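Uncharacterized protein PF1083 (Pyrococcus furiosus, PDB 3NRN) is of unknown function but binds adenosine monophosphate in a Rossmann-type domain and is probably a flavin-dependent oxidoreductase related to the amine oxidases. Local coordinates at residues Leu115-Met120 and Lys135-Glu140; Ser146-Phe151 and Val158-Leu163; Trp154-Ser159 and Ala169-Ala174. All blocks are in the same frame, centred on the assembly; numbering follows the deposited sequence.

Contact 1 of 3, residues Leu115-Met120 and Lys135-Glu140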
loop_
_atom_site.group_PDB
_atom_site.type_symbol
_atom_site.label_atom_id
_atom_site.label_comp_id
_atom_site.label_asym_id
_atom_site.label_seq_id
_atom_site.Cartn_x
_atom_site.Cartn_y
_atom_site.Cartn_z
ATOM N N LEU A 115 13.419 10.561 -18.188
ATOM C CA LEU A 115 12.837 11.055 -16.949
ATOM C C LEU A 115 12.348 12.471 -17.218
ATOM O O LEU A 115 11.365 12.928 -16.635
ATOM C CB LEU A 115 13.887 11.068 -15.837
ATOM C CG LEU A 115 14.479 9.711 -15.452
ATOM C CD1 LEU A 115 15.593 9.907 -14.430
ATOM C CD2 LEU A 115 13.384 8.818 -14.888
ATOM N N ALA A 116 13.051 13.158 -18.112
ATOM C CA ALA A 116 12.696 14.519 -18.483
ATOM C C ALA A 116 11.368 14.496 -19.232
ATOM O O ALA A 116 10.534 15.385 -19.067
ATOM C CB ALA A 116 13.789 15.126 -19.362
ATOM N N GLU A 117 11.180 13.471 -20.055
ATOM C CA GLU A 117 9.957 13.313 -20.836
ATOM C C GLU A 117 8.768 12.972 -19.947
ATOM O O GLU A 117 7.663 13.479 -20.151
ATOM C CB GLU A 117 10.149 12.221 -21.883
ATOM C CG GLU A 117 11.022 12.635 -23.048
ATOM C CD GLU A 117 11.906 11.510 -23.536
ATOM O OE1 GLU A 117 12.969 11.279 -22.914
ATOM O OE2 GLU A 117 11.534 10.852 -24.531
ATOM N N ILE A 118 8.996 12.100 -18.970
ATOM C CA ILE A 118 7.942 11.712 -18.043
ATOM C C ILE A 118 7.597 12.935 -17.207
ATOM O O ILE A 118 6.474 13.074 -16.719
ATOM C CB ILE A 118 8.401 10.570 -17.113
ATOM C CG1 ILE A 118 8.714 9.323 -17.944
ATOM C CG2 ILE A 118 7.311 10.263 -16.087
ATOM C CD1 ILE A 118 9.178 8.147 -17.125
ATOM N N ARG A 119 8.580 13.818 -17.047
ATOM C CA ARG A 119 8.401 15.056 -16.295
ATOM C C ARG A 119 7.432 15.928 -17.088
ATOM O O ARG A 119 6.544 16.564 -16.519
ATOM C CB ARG A 119 9.740 15.787 -16.147
ATOM C CG ARG A 119 9.665 17.079 -15.341
ATOM C CD ARG A 119 9.773 16.816 -13.846
ATOM N NE ARG A 119 11.142 16.485 -13.459
ATOM C CZ ARG A 119 11.516 16.156 -12.225
ATOM N NH1 ARG A 119 10.622 16.107 -11.247
ATOM N NH2 ARG A 119 12.788 15.884 -11.968
HETATM N N MSE A 120 7.618 15.939 -18.406
HETATM C CA MSE A 120 6.783 16.710 -19.322
HETATM C C MSE A 120 5.400 16.087 -19.460
HETATM O O MSE A 120 4.630 16.462 -20.348
HETATM C CB MSE A 120 7.429 16.773 -20.711
HETATM C CG MSE A 120 8.713 17.581 -20.792
HETATM SE SE MSE A 120 8.454 19.341 -20.529
HETATM C CE MSE A 120 9.007 19.514 -18.828
ATOM N N LYS A 135 14.682 -1.484 -22.186
ATOM C CA LYS A 135 15.787 -1.915 -23.037
ATOM C C LYS A 135 15.890 -1.044 -24.292
ATOM O O LYS A 135 16.983 -0.670 -24.712
ATOM C CB LYS A 135 15.605 -3.379 -23.447
ATOM C CG LYS A 135 15.692 -4.370 -22.301
ATOM C CD LYS A 135 15.400 -5.777 -22.789
ATOM C CE LYS A 135 15.457 -6.781 -21.653
ATOM N NZ LYS A 135 15.021 -8.133 -22.104
ATOM N N GLU A 136 14.745 -0.714 -24.881
ATOM C CA GLU A 136 14.715 0.098 -26.089
ATOM C C GLU A 136 15.060 1.565 -25.830
ATOM O O GLU A 136 15.981 2.111 -26.436
ATOM C CB GLU A 136 13.336 0.004 -26.739
ATOM C CG GLU A 136 12.878 -1.425 -26.993
ATOM C CD GLU A 136 11.458 -1.506 -27.525
ATOM O OE1 GLU A 136 10.567 -0.845 -26.948
ATOM O OE2 GLU A 136 11.229 -2.240 -28.512
ATOM N N LYS A 137 14.320 2.194 -24.924
ATOM C CA LYS A 137 14.529 3.601 -24.594
ATOM C C LYS A 137 15.892 3.891 -23.971
ATOM O O LYS A 137 16.487 4.936 -24.235
ATOM C CB LYS A 137 13.420 4.089 -23.651
ATOM C CG LYS A 137 12.012 3.972 -24.227
ATOM C CD LYS A 137 11.758 4.974 -25.350
ATOM C CE LYS A 137 11.656 6.400 -24.814
ATOM N NZ LYS A 137 11.224 7.377 -25.859
ATOM N N ILE A 138 16.387 2.976 -23.146
ATOM C CA ILE A 138 17.678 3.175 -22.498
ATOM C C ILE A 138 18.739 2.190 -22.980
ATOM O O ILE A 138 19.804 2.595 -23.449
ATOM C CB ILE A 138 17.558 3.057 -20.967
ATOM C CG1 ILE A 138 16.585 4.118 -20.441
ATOM C CG2 ILE A 138 18.929 3.220 -20.327
ATOM C CD1 ILE A 138 16.276 4.007 -18.958
ATOM N N GLY A 139 18.446 0.898 -22.861
ATOM C CA GLY A 139 19.396 -0.113 -23.283
ATOM C C GLY A 139 19.424 -1.282 -22.321
ATOM O O GLY A 139 18.996 -1.161 -21.174
ATOM N N GLU A 140 19.933 -2.419 -22.781
ATOM C CA GLU A 140 19.991 -3.604 -21.940
ATOM C C GLU A 140 21.118 -3.565 -20.922
ATOM O O GLU A 140 22.077 -4.332 -21.018
ATOM C CB GLU A 140 20.114 -4.857 -22.806
ATOM C CG GLU A 140 18.882 -5.128 -23.647
ATOM C CD GLU A 140 18.667 -6.605 -23.909
ATOM O OE1 GLU A 140 18.653 -7.387 -22.931
ATOM O OE2 GLU A 140 18.504 -6.983 -25.087
#
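Glu117 and Lys137 reach for each other from opposite directions, and the pair of charges is all that joins the two segments. Glu117 OE2 lies 3.7 Å from Lys137 NZ, a long salt bridge with no hydrogen bond behind it, so the attraction is mostly electrostatic. The Lys137 chain starts beside its backbone N and folds twice, at chi2 and chi3 (both -71°), which shortens its reach as it runs toward the short helix 115-119. Glu117 also leaves beside its backbone N and bends at chi2 to bring its carboxylate forward.

Behind the pair, Arg119 N bonds to Leu115 O at 3.0 Å, part of the single turn that carries Glu117. Leu115 and Ile118, on the same turn, pack on helix 165-178. Lys137 is at the end of helix 130-137, and its side chain also packs on Leu114. Two residues on, Gly139 leaves the helix with positive phi, and Glu140 turns back to Lys135, OE1 to NZ 3.8 Å, another long ion pair. This is a loose surface salt bridge between two short helices in the mostly helical part of what is probably an amine-oxidase-like fold.

Contact 2 of 3, residues Ser146-Phe151 and Val158-Leu163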
loop_
_atom_site.group_PDB
_atom_site.type_symbol
_atom_site.label_atom_id
_atom_site.label_comp_id
_atom_site.label_asym_id
_atom_site.label_seq_id
_atom_site.Cartn_x
_atom_site.Cartn_y
_atom_site.Cartn_z
ATOM N N SER A 146 18.132 -4.879 -13.302
ATOM C CA SER A 146 18.140 -5.596 -12.039
ATOM C C SER A 146 17.531 -4.726 -10.938
ATOM O O SER A 146 16.731 -5.200 -10.135
ATOM C CB SER A 146 19.576 -5.987 -11.677
ATOM O OG SER A 146 19.600 -6.875 -10.575
ATOM N N VAL A 147 17.917 -3.455 -10.901
ATOM C CA VAL A 147 17.381 -2.537 -9.903
ATOM C C VAL A 147 15.885 -2.299 -10.133
ATOM O O VAL A 147 15.112 -2.260 -9.182
ATOM C CB VAL A 147 18.115 -1.175 -9.934
ATOM C CG1 VAL A 147 17.354 -0.137 -9.094
ATOM C CG2 VAL A 147 19.525 -1.343 -9.396
ATOM N N LEU A 148 15.482 -2.145 -11.394
ATOM C CA LEU A 148 14.078 -1.915 -11.715
ATOM C C LEU A 148 13.238 -3.140 -11.399
ATOM O O LEU A 148 12.037 -3.023 -11.166
ATOM C CB LEU A 148 13.906 -1.527 -13.187
ATOM C CG LEU A 148 14.365 -0.113 -13.566
ATOM C CD1 LEU A 148 14.122 0.130 -15.045
ATOM C CD2 LEU A 148 13.610 0.909 -12.740
ATOM N N GLU A 149 13.876 -4.310 -11.394
ATOM C CA GLU A 149 13.192 -5.560 -11.077
ATOM C C GLU A 149 12.915 -5.560 -9.575
ATOM O O GLU A 149 11.877 -6.045 -9.125
ATOM C CB GLU A 149 14.065 -6.762 -11.448
ATOM C CG GLU A 149 13.399 -8.124 -11.250
ATOM C CD GLU A 149 12.443 -8.504 -12.373
ATOM O OE1 GLU A 149 11.875 -9.619 -12.317
ATOM O OE2 GLU A 149 12.263 -7.701 -13.312
ATOM N N SER A 150 13.850 -5.017 -8.800
ATOM C CA SER A 150 13.667 -4.935 -7.356
ATOM C C SER A 150 12.560 -3.922 -7.066
ATOM O O SER A 150 11.695 -4.153 -6.222
ATOM C CB SER A 150 14.963 -4.505 -6.671
ATOM O OG SER A 150 15.930 -5.532 -6.763
ATOM N N PHE A 151 12.589 -2.803 -7.779
ATOM C CA PHE A 151 11.568 -1.781 -7.607
ATOM C C PHE A 151 10.186 -2.391 -7.857
ATOM O O PHE A 151 9.271 -2.217 -7.055
ATOM C CB PHE A 151 11.796 -0.626 -8.589
ATOM C CG PHE A 151 10.704 0.402 -8.565
ATOM C CD1 PHE A 151 10.552 1.251 -7.473
ATOM C CD2 PHE A 151 9.793 0.487 -9.610
ATOM C CE1 PHE A 151 9.507 2.163 -7.422
ATOM C CE2 PHE A 151 8.744 1.396 -9.568
ATOM C CZ PHE A 151 8.599 2.234 -8.474
ATOM N N VAL A 158 5.579 -7.734 -8.370
ATOM C CA VAL A 158 5.608 -8.439 -9.650
ATOM C C VAL A 158 6.953 -8.186 -10.312
ATOM O O VAL A 158 7.746 -7.371 -9.834
ATOM C CB VAL A 158 4.502 -7.960 -10.620
ATOM C CG1 VAL A 158 3.131 -8.173 -9.999
ATOM C CG2 VAL A 158 4.711 -6.503 -10.975
ATOM N N SER A 159 7.211 -8.902 -11.400
ATOM C CA SER A 159 8.451 -8.734 -12.140
ATOM C C SER A 159 8.244 -7.583 -13.108
ATOM O O SER A 159 7.109 -7.261 -13.470
ATOM C CB SER A 159 8.796 -10.006 -12.916
ATOM O OG SER A 159 9.123 -11.058 -12.025
ATOM N N LEU A 160 9.342 -6.965 -13.525
ATOM C CA LEU A 160 9.279 -5.841 -14.445
ATOM C C LEU A 160 8.463 -6.192 -15.693
ATOM O O LEU A 160 7.684 -5.374 -16.188
ATOM C CB LEU A 160 10.698 -5.418 -14.828
ATOM C CG LEU A 160 10.866 -4.001 -15.374
ATOM C CD1 LEU A 160 10.216 -2.995 -14.435
ATOM C CD2 LEU A 160 12.344 -3.699 -15.522
ATOM N N SER A 161 8.628 -7.414 -16.189
ATOM C CA SER A 161 7.894 -7.846 -17.375
ATOM C C SER A 161 6.389 -7.948 -17.118
ATOM O O SER A 161 5.603 -8.073 -18.058
ATOM C CB SER A 161 8.438 -9.192 -17.885
ATOM O OG SER A 161 8.376 -10.200 -16.886
ATOM N N ASP A 162 5.986 -7.885 -15.851
ATOM C CA ASP A 162 4.570 -7.963 -15.507
ATOM C C ASP A 162 3.888 -6.597 -15.522
ATOM O O ASP A 162 2.664 -6.503 -15.410
ATOM C CB ASP A 162 4.378 -8.612 -14.136
ATOM C CG ASP A 162 4.691 -10.094 -14.146
ATOM O OD1 ASP A 162 4.200 -10.796 -15.052
ATOM O OD2 ASP A 162 5.418 -10.558 -13.246
ATOM N N LEU A 163 4.681 -5.540 -15.643
ATOM C CA LEU A 163 4.143 -4.183 -15.693
ATOM C C LEU A 163 4.166 -3.692 -17.137
ATOM O O LEU A 163 5.026 -4.101 -17.916
ATOM C CB LEU A 163 4.993 -3.238 -14.835
ATOM C CG LEU A 163 4.962 -3.364 -13.308
ATOM C CD1 LEU A 163 6.051 -2.485 -12.710
ATOM C CD2 LEU A 163 3.595 -2.948 -12.777
HETATM O O HOH W 1 10.316 -8.037 -9.384
#
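Glu149 puts its carboxylate against the start of the turn at Ser159 and Leu160, and both of its oxygens are used. Leu160 N donates to Glu149 OE2 over 3.0 Å at an N-H...O angle of 156°, coming from above the carboxylate plane, 53° out of it. The other oxygen, OE1, takes a weak hydrogen bond from Ser159 OG at 3.1 Å; the stronger partner of that hydroxyl is Lys322, whose ammonium group also forms a long, weak ion pair with OE1. Glu149 gets there because CG is anti to the backbone N (chi1 -176°) and the chain then bends at chi2, carrying the acid out from the helix to the loop.

Among the backbone atoms, one water spans the gap, donating to both Glu149 O and Val158 O, the latter at 2.7 Å. This joins two carbonyls that could not bond directly.

The setting is the loop between two consecutive helices: the chain leaves helix 142-156, makes a 3-10 turn at 160-162 and enters helix 165-178. The turn holds itself together, with Asp162 N on Ser159 O at 2.7 Å and Asp162 OD2 accepting Ser159 N at 3.1 Å through its anti lone pair.

The apolar part lies beside the acid. Leu160 CD2 rests on Leu148 CB at 3.6 Å, while CD1 lies against the Leu148 carbonyl oxygen. Helix 130-137 covers this pair, with Ile134 on Leu148 and Ala130 on Leu160.

Contact 3 of 3, residues Trp154-Ser159 and Ala169-Ala174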
loop_
_atom_site.group_PDB
_atom_site.type_symbol
_atom_site.label_atom_id
_atom_site.label_comp_id
_atom_site.label_asym_id
_atom_site.label_seq_id
_atom_site.Cartn_x
_atom_site.Cartn_y
_atom_site.Cartn_z
ATOM N N TRP A 154 9.238 -4.773 -5.035
ATOM C CA TRP A 154 8.921 -4.044 -3.816
ATOM C C TRP A 154 7.621 -3.236 -3.917
ATOM O O TRP A 154 6.698 -3.426 -3.121
ATOM C CB TRP A 154 10.086 -3.118 -3.462
ATOM C CG TRP A 154 9.923 -2.398 -2.170
ATOM C CD1 TRP A 154 10.059 -2.916 -0.916
ATOM C CD2 TRP A 154 9.562 -1.024 -2.001
ATOM N NE1 TRP A 154 9.805 -1.951 0.026
ATOM C CE2 TRP A 154 9.495 -0.777 -0.614
ATOM C CE3 TRP A 154 9.285 0.026 -2.892
ATOM C CZ2 TRP A 154 9.164 0.482 -0.092
ATOM C CZ3 TRP A 154 8.954 1.279 -2.372
ATOM C CH2 TRP A 154 8.895 1.493 -0.984
ATOM N N ALA A 155 7.536 -2.345 -4.899
ATOM C CA ALA A 155 6.347 -1.514 -5.044
ATOM C C ALA A 155 5.101 -2.215 -5.571
ATOM O O ALA A 155 3.986 -1.853 -5.185
ATOM C CB ALA A 155 6.664 -0.287 -5.924
ATOM N N ASP A 156 5.270 -3.223 -6.426
ATOM C CA ASP A 156 4.112 -3.895 -7.011
ATOM C C ASP A 156 4.053 -5.417 -6.870
ATOM O O ASP A 156 3.130 -6.047 -7.382
ATOM C CB ASP A 156 4.009 -3.532 -8.500
ATOM C CG ASP A 156 4.190 -2.038 -8.755
ATOM O OD1 ASP A 156 3.485 -1.229 -8.111
ATOM O OD2 ASP A 156 5.038 -1.669 -9.600
ATOM N N SER A 157 5.033 -6.006 -6.192
ATOM C CA SER A 157 5.066 -7.451 -6.004
ATOM C C SER A 157 5.010 -8.265 -7.295
ATOM O O SER A 157 4.447 -9.355 -7.313
ATOM C CB SER A 157 3.924 -7.893 -5.085
ATOM O OG SER A 157 4.241 -7.618 -3.735
ATOM N N VAL A 158 5.579 -7.734 -8.370
ATOM C CA VAL A 158 5.608 -8.439 -9.650
ATOM C C VAL A 158 6.953 -8.186 -10.312
ATOM O O VAL A 158 7.746 -7.371 -9.834
ATOM C CB VAL A 158 4.502 -7.960 -10.620
ATOM C CG1 VAL A 158 3.131 -8.173 -9.999
ATOM C CG2 VAL A 158 4.711 -6.503 -10.975
ATOM N N SER A 159 7.211 -8.902 -11.400
ATOM C CA SER A 159 8.451 -8.734 -12.140
ATOM C C SER A 159 8.244 -7.583 -13.108
ATOM O O SER A 159 7.109 -7.261 -13.470
ATOM C CB SER A 159 8.796 -10.006 -12.916
ATOM O OG SER A 159 9.123 -11.058 -12.025
ATOM N N ALA A 169 5.796 3.969 -16.252
ATOM C CA ALA A 169 5.979 5.386 -16.537
ATOM C C ALA A 169 5.180 6.217 -15.538
ATOM O O ALA A 169 5.669 7.218 -15.024
ATOM C CB ALA A 169 5.528 5.700 -17.963
ATOM N N LYS A 170 3.950 5.799 -15.265
ATOM C CA LYS A 170 3.108 6.532 -14.324
ATOM C C LYS A 170 3.649 6.465 -12.900
ATOM O O LYS A 170 3.552 7.434 -12.143
ATOM C CB LYS A 170 1.669 6.014 -14.397
ATOM C CG LYS A 170 0.969 6.427 -15.689
ATOM C CD LYS A 170 -0.416 5.837 -15.781
ATOM C CE LYS A 170 -1.169 6.390 -16.975
ATOM N NZ LYS A 170 -2.542 5.811 -17.073
ATOM N N GLU A 171 4.225 5.327 -12.531
ATOM C CA GLU A 171 4.808 5.191 -11.201
ATOM C C GLU A 171 6.085 6.034 -11.149
ATOM O O GLU A 171 6.460 6.562 -10.098
ATOM C CB GLU A 171 5.099 3.716 -10.905
ATOM C CG GLU A 171 3.833 2.933 -10.577
ATOM C CD GLU A 171 4.063 1.445 -10.440
ATOM O OE1 GLU A 171 5.149 1.039 -9.978
ATOM O OE2 GLU A 171 3.142 0.676 -10.780
ATOM N N ILE A 172 6.748 6.170 -12.294
ATOM C CA ILE A 172 7.950 6.985 -12.362
ATOM C C ILE A 172 7.515 8.443 -12.209
ATOM O O ILE A 172 8.166 9.221 -11.531
ATOM C CB ILE A 172 8.699 6.801 -13.709
ATOM C CG1 ILE A 172 9.366 5.420 -13.745
ATOM C CG2 ILE A 172 9.749 7.899 -13.867
ATOM C CD1 ILE A 172 9.980 5.052 -15.090
ATOM N N ARG A 173 6.404 8.810 -12.839
ATOM C CA ARG A 173 5.909 10.174 -12.714
ATOM C C ARG A 173 5.595 10.471 -11.239
ATOM O O ARG A 173 5.979 11.511 -10.705
ATOM C CB ARG A 173 4.655 10.370 -13.574
ATOM C CG ARG A 173 4.088 11.784 -13.479
ATOM C CD ARG A 173 3.140 12.096 -14.619
ATOM N NE ARG A 173 1.943 11.264 -14.590
ATOM C CZ ARG A 173 1.030 11.244 -15.555
ATOM N NH1 ARG A 173 1.181 12.012 -16.625
ATOM N NH2 ARG A 173 -0.028 10.447 -15.455
ATOM N N ALA A 174 4.904 9.544 -10.583
ATOM C CA ALA A 174 4.564 9.717 -9.174
ATOM C C ALA A 174 5.824 9.954 -8.340
ATOM O O ALA A 174 5.823 10.771 -7.415
ATOM C CB ALA A 174 3.798 8.481 -8.652
#
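Asp156 ends helix 142-156 and Glu171 sits within helix 165-178, their CA atoms about 10.0 Å apart, so the backbones stay well separated and the side chains close the gap. Just past Asp156 the chain breaks from the helix: Ser157 takes a left-handed conformation (phi 55°) and the extended Val158 leads away.

The two acids approach from opposite directions, their carboxylate planes turned 66° to each other. Asp156 OD2 comes within 2.7 Å of Glu171 OE1, while OD1 stands 3.3 Å from Glu171 OE2. Glu171 spans most of the distance with a chain extended beyond CG (chi2 173°), which drives its acid straight at the short aspartate. Beside them, Leu163 packs on Asp156, and Glu167 brings a third carboxylate close to Glu171 OE2. An alanine in place of Asp156 takes away the oxygen facing Glu171 OE1, which would probably leave the glutamate without its partner for a shared proton and freer to turn.

Two charged carboxylates would repel at this range. Oxygens 2.7 Å apart therefore probably have a proton between them, and the nearby acid Glu167 would be expected to raise the affinity of the group for it, in a partly buried spot between two consecutive helices.

In the fold
Contacts 2 and 3 are neighbours, with centres about 8 Å apart; both use helix 142-156 and they share Val158 and Ser159. Phe151 from contact 2 lies against the acid pair of contact 3, CE2 to Glu171 OE1 3.6 Å, as does Leu163, CD1 to Asp156 OD2 3.4 Å. Contact 1 lies further out, about 15 Å from contact 3 and 16 Å from contact 2 between centres. It meets contact 3 through Ile118, whose CD1 packs on Ile172 CG2, and it does not touch contact 2, the nearest atoms being about 6 Å apart. All three lie within a succession of helices away from the AMP pocket, which Glu30, Arg38 and Val212 help to form.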